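Local coordinates for like-Sm ribonucleoprotein core (Methanococcus vannielii SB, PDB 5MKI) that probably binds RNA, holding uridine nucleotides on a ring of seven identical Sm-like subunits, at residues K34-A47 with F57-V70. Residues are numbered along the deposited sequence; the frame is centred on the assembly and turned at random.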
ATOM      1  N   LYS A  34       5.025 -26.039   2.404  1.00 26.72           N
ATOM      2  CA  LYS A  34       6.197 -26.333   3.225  1.00 28.78           C
ATOM      3  C   LYS A  34       6.463 -25.303   4.316  1.00 27.22           C
ATOM      4  O   LYS A  34       7.195 -25.605   5.267  1.00 29.68           O
ATOM      5  CB  LYS A  34       7.455 -26.429   2.344  1.00 24.58           C
ATOM      6  CG  LYS A  34       7.307 -27.342   1.143  1.00 32.60           C
ATOM      7  CD  LYS A  34       7.045 -28.753   1.610  1.00 29.88           C
ATOM      8  CE  LYS A  34       8.228 -29.296   2.417  1.00 29.26           C
ATOM      9  NZ  LYS A  34       7.962 -30.672   2.938  1.00 38.60           N
ATOM     10  N   ALA A  35       5.914 -24.100   4.199  1.00 28.23           N
ATOM     11  CA  ALA A  35       6.243 -23.027   5.133  1.00 28.13           C
ATOM     12  C   ALA A  35       5.343 -21.843   4.846  1.00 25.12           C
ATOM     13  O   ALA A  35       4.913 -21.642   3.708  1.00 25.57           O
ATOM     14  CB  ALA A  35       7.716 -22.611   5.027  1.00 25.83           C
ATOM     15  N   TYR A  36       5.059 -21.072   5.896  1.00 27.30           N
ATOM     16  CA  TYR A  36       4.318 -19.821   5.803  1.00 22.73           C
ATOM     17  C   TYR A  36       4.729 -18.941   6.981  1.00 30.03           C
ATOM     18  O   TYR A  36       5.301 -19.423   7.966  1.00 24.49           O
ATOM     19  CB  TYR A  36       2.799 -20.042   5.819  1.00 24.20           C
ATOM     20  CG  TYR A  36       2.307 -20.365   7.202  1.00 29.38           C
ATOM     21  CD1 TYR A  36       2.515 -21.621   7.747  1.00 31.70           C
ATOM     22  CD2 TYR A  36       1.674 -19.403   7.986  1.00 25.38           C
ATOM     23  CE1 TYR A  36       2.095 -21.917   9.025  1.00 32.17           C
ATOM     24  CE2 TYR A  36       1.257 -19.691   9.263  1.00 26.44           C
ATOM     25  CZ  TYR A  36       1.460 -20.945   9.773  1.00 29.14           C
ATOM     26  OH  TYR A  36       1.045 -21.239  11.040  1.00 40.07           O
ATOM     27  N   ASP A  37       4.421 -17.641   6.876  1.00 25.40           N
ATOM     28  CA  ASP A  37       4.757 -16.668   7.917  1.00 28.55           C
ATOM     29  C   ASP A  37       3.560 -15.741   8.123  1.00 27.99           C
ATOM     30  O   ASP A  37       2.538 -15.853   7.437  1.00 24.06           O
ATOM     31  CB  ASP A  37       6.042 -15.875   7.582  1.00 25.87           C
ATOM     32  CG  ASP A  37       5.945 -15.079   6.272  1.00 26.31           C
ATOM     33  OD1 ASP A  37       4.834 -14.730   5.833  1.00 29.71           O
ATOM     34  OD2 ASP A  37       7.002 -14.794   5.665  1.00 27.73           O
ATOM     35  N   LEU A  38       3.695 -14.795   9.065  1.00 30.81           N
ATOM     36  CA  LEU A  38       2.549 -13.966   9.417  1.00 25.84           C
ATOM     37  C   LEU A  38       2.213 -12.929   8.354  1.00 29.51           C
ATOM     38  O   LEU A  38       1.161 -12.289   8.454  1.00 28.43           O
ATOM     39  CB  LEU A  38       2.782 -13.293  10.772  1.00 30.96           C
ATOM     40  CG  LEU A  38       2.624 -14.250  11.956  1.00 40.14           C
ATOM     41  CD1 LEU A  38       2.831 -13.521  13.271  1.00 44.56           C
ATOM     42  CD2 LEU A  38       1.271 -14.994  11.921  1.00 33.51           C
ATOM     43  N   HIS A  39       3.054 -12.759   7.338  1.00 26.01           N
ATOM     44  CA  HIS A  39       2.669 -11.983   6.165  1.00 25.99           C
ATOM     45  C   HIS A  39       1.844 -12.779   5.162  1.00 26.86           C
ATOM     46  O   HIS A  39       1.427 -12.213   4.144  1.00 28.81           O
ATOM     47  CB  HIS A  39       3.914 -11.444   5.462  1.00 32.58           C
ATOM     48  CG  HIS A  39       4.764 -10.582   6.336  1.00 37.97           C
ATOM     49  ND1 HIS A  39       6.118 -10.791   6.494  1.00 38.82           N
ATOM     50  CD2 HIS A  39       4.451  -9.519   7.113  1.00 36.59           C
ATOM     51  CE1 HIS A  39       6.606  -9.884   7.324  1.00 43.00           C
ATOM     52  NE2 HIS A  39       5.616  -9.101   7.713  1.00 46.75           N
ATOM     53  N   MET A  40       1.625 -14.068   5.415  1.00 28.04           N
ATOM     54  CA  MET A  40       1.061 -15.018   4.455  1.00 26.55           C
ATOM     55  C   MET A  40       1.973 -15.251   3.249  1.00 26.43           C
ATOM     56  O   MET A  40       1.488 -15.676   2.193  1.00 25.32           O
ATOM     57  CB  MET A  40      -0.346 -14.598   3.981  1.00 27.79           C
ATOM     58  CG  MET A  40      -1.384 -14.376   5.105  1.00 33.80           C
ATOM     59  SD  MET A  40      -3.143 -14.438   4.611  1.00 41.77           S
ATOM     60  CE  MET A  40      -3.164 -15.916   3.604  1.00 30.16           C
ATOM     61  N   ASN A  41       3.282 -14.962   3.353  1.00 24.57           N
ATOM     62  CA  ASN A  41       4.225 -15.571   2.422  1.00 23.54           C
ATOM     63  C   ASN A  41       4.127 -17.093   2.561  1.00 25.69           C
ATOM     64  O   ASN A  41       3.931 -17.614   3.661  1.00 24.98           O
ATOM     65  CB  ASN A  41       5.681 -15.149   2.689  1.00 27.17           C
ATOM     66  CG  ASN A  41       5.925 -13.630   2.629  1.00 26.56           C
ATOM     67  OD1 ASN A  41       5.413 -12.908   1.779  1.00 24.93           O
ATOM     68  ND2 ASN A  41       6.758 -13.169   3.528  1.00 24.86           N
ATOM     69  N   VAL A  42       4.263 -17.818   1.454  1.00 24.71           N
ATOM     70  CA  VAL A  42       4.171 -19.281   1.487  1.00 25.42           C
ATOM     71  C   VAL A  42       5.194 -19.889   0.530  1.00 25.26           C
ATOM     72  O   VAL A  42       5.415 -19.388  -0.582  1.00 24.46           O
ATOM     73  CB  VAL A  42       2.745 -19.787   1.162  1.00 23.78           C
ATOM     74  CG1 VAL A  42       1.712 -19.215   2.129  1.00 20.34           C
ATOM     75  CG2 VAL A  42       2.348 -19.462  -0.278  1.00 26.46           C
ATOM     76  N   ALA A  43       5.838 -20.967   0.977  1.00 26.50           N
ATOM     77  CA  ALA A  43       6.700 -21.775   0.123  1.00 24.77           C
ATOM     78  C   ALA A  43       5.909 -23.003  -0.322  1.00 28.76           C
ATOM     79  O   ALA A  43       5.471 -23.796   0.518  1.00 27.02           O
ATOM     80  CB  ALA A  43       7.978 -22.184   0.854  1.00 20.95           C
ATOM     81  N   LEU A  44       5.704 -23.142  -1.631  1.00 25.89           N
ATOM     82  CA  LEU A  44       4.905 -24.227  -2.201  1.00 24.70           C
ATOM     83  C   LEU A  44       5.800 -25.153  -3.016  1.00 29.69           C
ATOM     84  O   LEU A  44       6.441 -24.711  -3.975  1.00 30.90           O
ATOM     85  CB  LEU A  44       3.794 -23.686  -3.093  1.00 23.99           C
ATOM     86  CG  LEU A  44       2.739 -22.780  -2.473  1.00 29.06           C
ATOM     87  CD1 LEU A  44       1.891 -22.143  -3.565  1.00 20.98           C
ATOM     88  CD2 LEU A  44       1.901 -23.592  -1.505  1.00 30.09           C
ATOM     89  N   GLU A  45       5.808 -26.435  -2.657  1.00 32.97           N
ATOM     90  CA  GLU A  45       6.622 -27.443  -3.325  1.00 32.94           C
ATOM     91  C   GLU A  45       5.830 -28.122  -4.438  1.00 34.37           C
ATOM     92  O   GLU A  45       4.643 -28.416  -4.275  1.00 33.03           O
ATOM     93  CB  GLU A  45       7.096 -28.488  -2.315  1.00 34.77           C
ATOM     94  CG  GLU A  45       8.134 -29.443  -2.847  1.00 38.34           C
ATOM     95  CD  GLU A  45       8.395 -30.582  -1.894  1.00 40.87           C
ATOM     96  OE1 GLU A  45       7.520 -31.472  -1.790  1.00 42.67           O
ATOM     97  OE2 GLU A  45       9.465 -30.585  -1.249  1.00 46.87           O
ATOM     98  N   ASN A  46       6.492 -28.374  -5.570  1.00 34.02           N
ATOM     99  CA  ASN A  46       5.851 -29.025  -6.717  1.00 39.40           C
ATOM    100  C   ASN A  46       4.550 -28.308  -7.087  1.00 42.15           C
ATOM    101  O   ASN A  46       3.457 -28.887  -7.089  1.00 38.52           O
ATOM    102  CB  ASN A  46       5.611 -30.516  -6.438  1.00 37.56           C
ATOM    103  CG  ASN A  46       6.909 -31.309  -6.402  1.00 39.60           C
ATOM    104  OD1 ASN A  46       7.858 -31.000  -7.121  1.00 38.03           O
ATOM    105  ND2 ASN A  46       6.962 -32.318  -5.548  1.00 47.73           N
ATOM    106  N   ALA A  47       4.694 -27.021  -7.397  1.00 35.15           N
ATOM    107  CA  ALA A  47       3.551 -26.132  -7.541  1.00 35.61           C
ATOM    108  C   ALA A  47       3.100 -26.028  -8.993  1.00 38.30           C
ATOM    109  O   ALA A  47       3.876 -26.209  -9.932  1.00 41.64           O
ATOM    110  CB  ALA A  47       3.887 -24.733  -7.005  1.00 38.72           C
ATOM    111  N   PHE A  57       6.636 -26.583 -10.962  1.00 46.01           N
ATOM    112  CA  PHE A  57       7.719 -25.849 -10.318  1.00 38.18           C
ATOM    113  C   PHE A  57       8.194 -26.581  -9.064  1.00 37.10           C
ATOM    114  O   PHE A  57       7.396 -26.781  -8.137  1.00 38.46           O
ATOM    115  CB  PHE A  57       7.258 -24.441  -9.932  1.00 35.99           C
ATOM    116  CG  PHE A  57       6.690 -23.650 -11.072  1.00 40.46           C
ATOM    117  CD1 PHE A  57       5.391 -23.856 -11.500  1.00 45.14           C
ATOM    118  CD2 PHE A  57       7.465 -22.697 -11.722  1.00 42.74           C
ATOM    119  CE1 PHE A  57       4.875 -23.135 -12.552  1.00 53.00           C
ATOM    120  CE2 PHE A  57       6.959 -21.971 -12.770  1.00 44.74           C
ATOM    121  CZ  PHE A  57       5.663 -22.186 -13.190  1.00 53.47           C
ATOM    122  N   PRO A  58       9.467 -26.982  -8.993  1.00 36.42           N
ATOM    123  CA  PRO A  58       9.967 -27.634  -7.764  1.00 35.07           C
ATOM    124  C   PRO A  58       9.677 -26.863  -6.479  1.00 34.85           C
ATOM    125  O   PRO A  58       9.330 -27.481  -5.468  1.00 31.27           O
ATOM    126  CB  PRO A  58      11.476 -27.750  -8.026  1.00 33.19           C
ATOM    127  CG  PRO A  58      11.595 -27.806  -9.524  1.00 39.26           C
ATOM    128  CD  PRO A  58      10.467 -26.977 -10.080  1.00 34.87           C
ATOM    129  N   MET A  59       9.815 -25.535  -6.481  1.00 34.12           N
ATOM    130  CA  MET A  59       9.552 -24.732  -5.286  1.00 32.35           C
ATOM    131  C   MET A  59       9.196 -23.315  -5.714  1.00 30.15           C
ATOM    132  O   MET A  59       9.982 -22.662  -6.419  1.00 28.43           O
ATOM    133  CB  MET A  59      10.763 -24.723  -4.340  1.00 35.47           C
ATOM    134  CG  MET A  59      10.587 -23.899  -3.054  1.00 34.74           C
ATOM    135  SD  MET A  59       9.591 -24.786  -1.829  1.00 44.63           S
ATOM    136  CE  MET A  59      10.339 -26.406  -1.925  1.00 31.88           C
ATOM    137  N   LEU A  60       8.018 -22.858  -5.289  1.00 26.80           N
ATOM    138  CA  LEU A  60       7.517 -21.507  -5.527  1.00 32.52           C
ATOM    139  C   LEU A  60       7.366 -20.791  -4.193  1.00 28.38           C
ATOM    140  O   LEU A  60       6.605 -21.240  -3.331  1.00 25.30           O
ATOM    141  CB  LEU A  60       6.153 -21.530  -6.219  1.00 29.92           C
ATOM    142  CG  LEU A  60       6.018 -21.538  -7.731  1.00 39.00           C
ATOM    143  CD1 LEU A  60       4.631 -21.023  -8.115  1.00 38.49           C
ATOM    144  CD2 LEU A  60       7.128 -20.699  -8.359  1.00 33.82           C
ATOM    145  N   VAL A  61       8.049 -19.668  -4.028  1.00 26.31           N
ATOM    146  CA  VAL A  61       7.822 -18.811  -2.870  1.00 25.79           C
ATOM    147  C   VAL A  61       6.927 -17.665  -3.320  1.00 26.34           C
ATOM    148  O   VAL A  61       7.312 -16.880  -4.192  1.00 26.95           O
ATOM    149  CB  VAL A  61       9.141 -18.308  -2.274  1.00 30.12           C
ATOM    150  CG1 VAL A  61       8.879 -17.259  -1.176  1.00 27.54           C
ATOM    151  CG2 VAL A  61       9.929 -19.495  -1.732  1.00 32.19           C
ATOM    152  N   VAL A  62       5.716 -17.608  -2.760  1.00 25.02           N
ATOM    153  CA  VAL A  62       4.691 -16.643  -3.147  1.00 25.19           C
ATOM    154  C   VAL A  62       4.676 -15.521  -2.120  1.00 23.81           C
ATOM    155  O   VAL A  62       4.688 -15.778  -0.907  1.00 25.50           O
ATOM    156  CB  VAL A  62       3.305 -17.300  -3.241  1.00 21.54           C
ATOM    157  CG1 VAL A  62       2.265 -16.284  -3.694  1.00 23.50           C
ATOM    158  CG2 VAL A  62       3.323 -18.554  -4.174  1.00 24.38           C
ATOM    159  N   ARG A  63       4.638 -14.287  -2.596  1.00 22.98           N
ATOM    160  CA  ARG A  63       4.612 -13.134  -1.696  1.00 26.40           C
ATOM    161  C   ARG A  63       3.188 -12.897  -1.196  1.00 22.97           C
ATOM    162  O   ARG A  63       2.259 -12.719  -1.997  1.00 22.09           O
ATOM    163  CB  ARG A  63       5.161 -11.897  -2.404  1.00 23.77           C
ATOM    164  CG  ARG A  63       5.667 -10.846  -1.434  1.00 29.45           C
ATOM    165  CD  ARG A  63       6.625  -9.861  -2.090  1.00 32.59           C
ATOM    166  NE  ARG A  63       7.172  -8.923  -1.113  1.00 33.89           N
ATOM    167  CZ  ARG A  63       6.538  -7.834  -0.689  1.00 33.28           C
ATOM    168  NH1 ARG A  63       5.339  -7.542  -1.174  1.00 31.62           N
ATOM    169  NH2 ARG A  63       7.113  -7.023   0.195  1.00 38.71           N
ATOM    170  N   GLY A  64       3.016 -12.879   0.133  1.00 23.04           N
ATOM    171  CA  GLY A  64       1.675 -12.873   0.711  1.00 23.61           C
ATOM    172  C   GLY A  64       0.800 -11.681   0.340  1.00 28.15           C
ATOM    173  O   GLY A  64      -0.427 -11.808   0.274  1.00 24.61           O
ATOM    174  N   ASP A  65       1.403 -10.509   0.082  1.00 24.53           N
ATOM    175  CA  ASP A  65       0.606  -9.338  -0.280  1.00 26.32           C
ATOM    176  C   ASP A  65      -0.188  -9.542  -1.564  1.00 24.49           C
ATOM    177  O   ASP A  65      -1.105  -8.761  -1.844  1.00 23.26           O
ATOM    178  CB  ASP A  65       1.490  -8.093  -0.437  1.00 31.58           C
ATOM    179  CG  ASP A  65       2.129  -7.998  -1.815  1.00 34.10           C
ATOM    180  OD1 ASP A  65       2.542  -9.047  -2.360  1.00 39.09           O
ATOM    181  OD2 ASP A  65       2.212  -6.880  -2.367  1.00 51.16           O
ATOM    182  N   ASN A  66       0.152 -10.553  -2.361  1.00 24.78           N
ATOM    183  CA  ASN A  66      -0.623 -10.875  -3.551  1.00 25.42           C
ATOM    184  C   ASN A  66      -1.849 -11.733  -3.238  1.00 26.83           C
ATOM    185  O   ASN A  66      -2.697 -11.913  -4.119  1.00 25.21           O
ATOM    186  CB  ASN A  66       0.255 -11.609  -4.579  1.00 26.32           C
ATOM    187  CG  ASN A  66       1.519 -10.821  -4.970  1.00 34.30           C
ATOM    188  OD1 ASN A  66       1.432  -9.803  -5.642  1.00 30.30           O
ATOM    189  ND2 ASN A  66       2.695 -11.318  -4.575  1.00 30.28           N
ATOM    190  N   VAL A  67      -1.971 -12.251  -2.016  1.00 24.71           N
ATOM    191  CA  VAL A  67      -2.912 -13.341  -1.739  1.00 23.86           C
ATOM    192  C   VAL A  67      -4.309 -12.783  -1.509  1.00 30.42           C
ATOM    193  O   VAL A  67      -4.494 -11.822  -0.752  1.00 25.45           O
ATOM    194  CB  VAL A  67      -2.451 -14.173  -0.533  1.00 21.42           C
ATOM    195  CG1 VAL A  67      -3.553 -15.175  -0.117  1.00 23.92           C
ATOM    196  CG2 VAL A  67      -1.152 -14.919  -0.872  1.00 22.60           C
ATOM    197  N   LEU A  68      -5.293 -13.390  -2.168  1.00 29.58           N
ATOM    198  CA  LEU A  68      -6.701 -13.097  -1.946  1.00 29.02           C
ATOM    199  C   LEU A  68      -7.247 -13.979  -0.825  1.00 29.66           C
ATOM    200  O   LEU A  68      -7.675 -13.470   0.217  1.00 25.84           O
ATOM    201  CB  LEU A  68      -7.480 -13.304  -3.253  1.00 31.16           C
ATOM    202  CG  LEU A  68      -8.820 -12.603  -3.467  1.00 38.82           C
ATOM    203  CD1 LEU A  68      -8.637 -11.080  -3.446  1.00 36.90           C
ATOM    204  CD2 LEU A  68      -9.435 -13.062  -4.793  1.00 36.16           C
ATOM    205  N   TYR A  69      -7.224 -15.301  -1.026  1.00 25.85           N
ATOM    206  CA  TYR A  69      -7.499 -16.278   0.027  1.00 27.12           C
ATOM    207  C   TYR A  69      -6.827 -17.597  -0.335  1.00 27.11           C
ATOM    208  O   TYR A  69      -6.507 -17.850  -1.498  1.00 26.66           O
ATOM    209  CB  TYR A  69      -9.002 -16.500   0.256  1.00 25.99           C
ATOM    210  CG  TYR A  69      -9.921 -16.357  -0.949  1.00 31.40           C
ATOM    211  CD1 TYR A  69      -9.946 -17.313  -1.973  1.00 27.35           C
ATOM    212  CD2 TYR A  69     -10.799 -15.291  -1.039  1.00 26.61           C
ATOM    213  CE1 TYR A  69     -10.802 -17.170  -3.065  1.00 28.92           C
ATOM    214  CE2 TYR A  69     -11.652 -15.147  -2.111  1.00 28.53           C
ATOM    215  CZ  TYR A  69     -11.661 -16.081  -3.120  1.00 32.42           C
ATOM    216  OH  TYR A  69     -12.531 -15.899  -4.180  1.00 29.84           O
ATOM    217  N   VAL A  70      -6.605 -18.425   0.683  1.00 23.91           N
ATOM    218  CA  VAL A  70      -6.027 -19.756   0.526  1.00 29.98           C
ATOM    219  C   VAL A  70      -7.099 -20.788   0.875  1.00 30.57           C
ATOM    220  O   VAL A  70      -7.774 -20.667   1.910  1.00 28.00           O
ATOM    221  CB  VAL A  70      -4.771 -19.925   1.402  1.00 29.03           C
ATOM    222  CG1 VAL A  70      -4.137 -21.258   1.160  1.00 26.60           C
ATOM    223  CG2 VAL A  70      -3.753 -18.802   1.120  1.00 26.62           C
TER
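Asn41 and Gly64 join the loop after strand 28-36 to the 3-10 turn 64-66 through a nearly straight bond: Gly64 N donates to Asn41 OD1 at 2.9 Å, with an angle of 176° at the hydrogen. Asn41 ND2 gives a 2.7 Å bond to the syn lone pair of Asp37 OD2, which fixes the amide's rotation. An aspartate in place of Asn41 would probably lose the bond to Asp37 and set two carboxylates against each other. Gly64 suits its place because a side chain there would run into the backbone of His39 and Met40. Strands 42-44 and 57-62 run antiparallel, Val42 and Val62 exchanging both backbone bonds and Leu44 and Leu60 doing likewise; beyond them Ala47 N bonds Phe57 O (2.8 Å) and Asn46 N reaches Pro58 O from well above the carbonyl plane. Arg63 O accepts from both Asn66 N and Asn66 ND2. On the face covered by strand 18-23, branched Val42 CG2 packs on Val62 CB at 3.8 Å. Met40, its unbranched chain bent at chi3 (47°), brings CE against Val67 CG1. Arg63 NH1 forms a salt bridge with Asp65 OD1 (3.4 Å), while its NH2 bonds His39 O of a neighbouring subunit. His39, Asn41, Arg63 and Asp65 all belong to the UMP-binding site of the Sm fold.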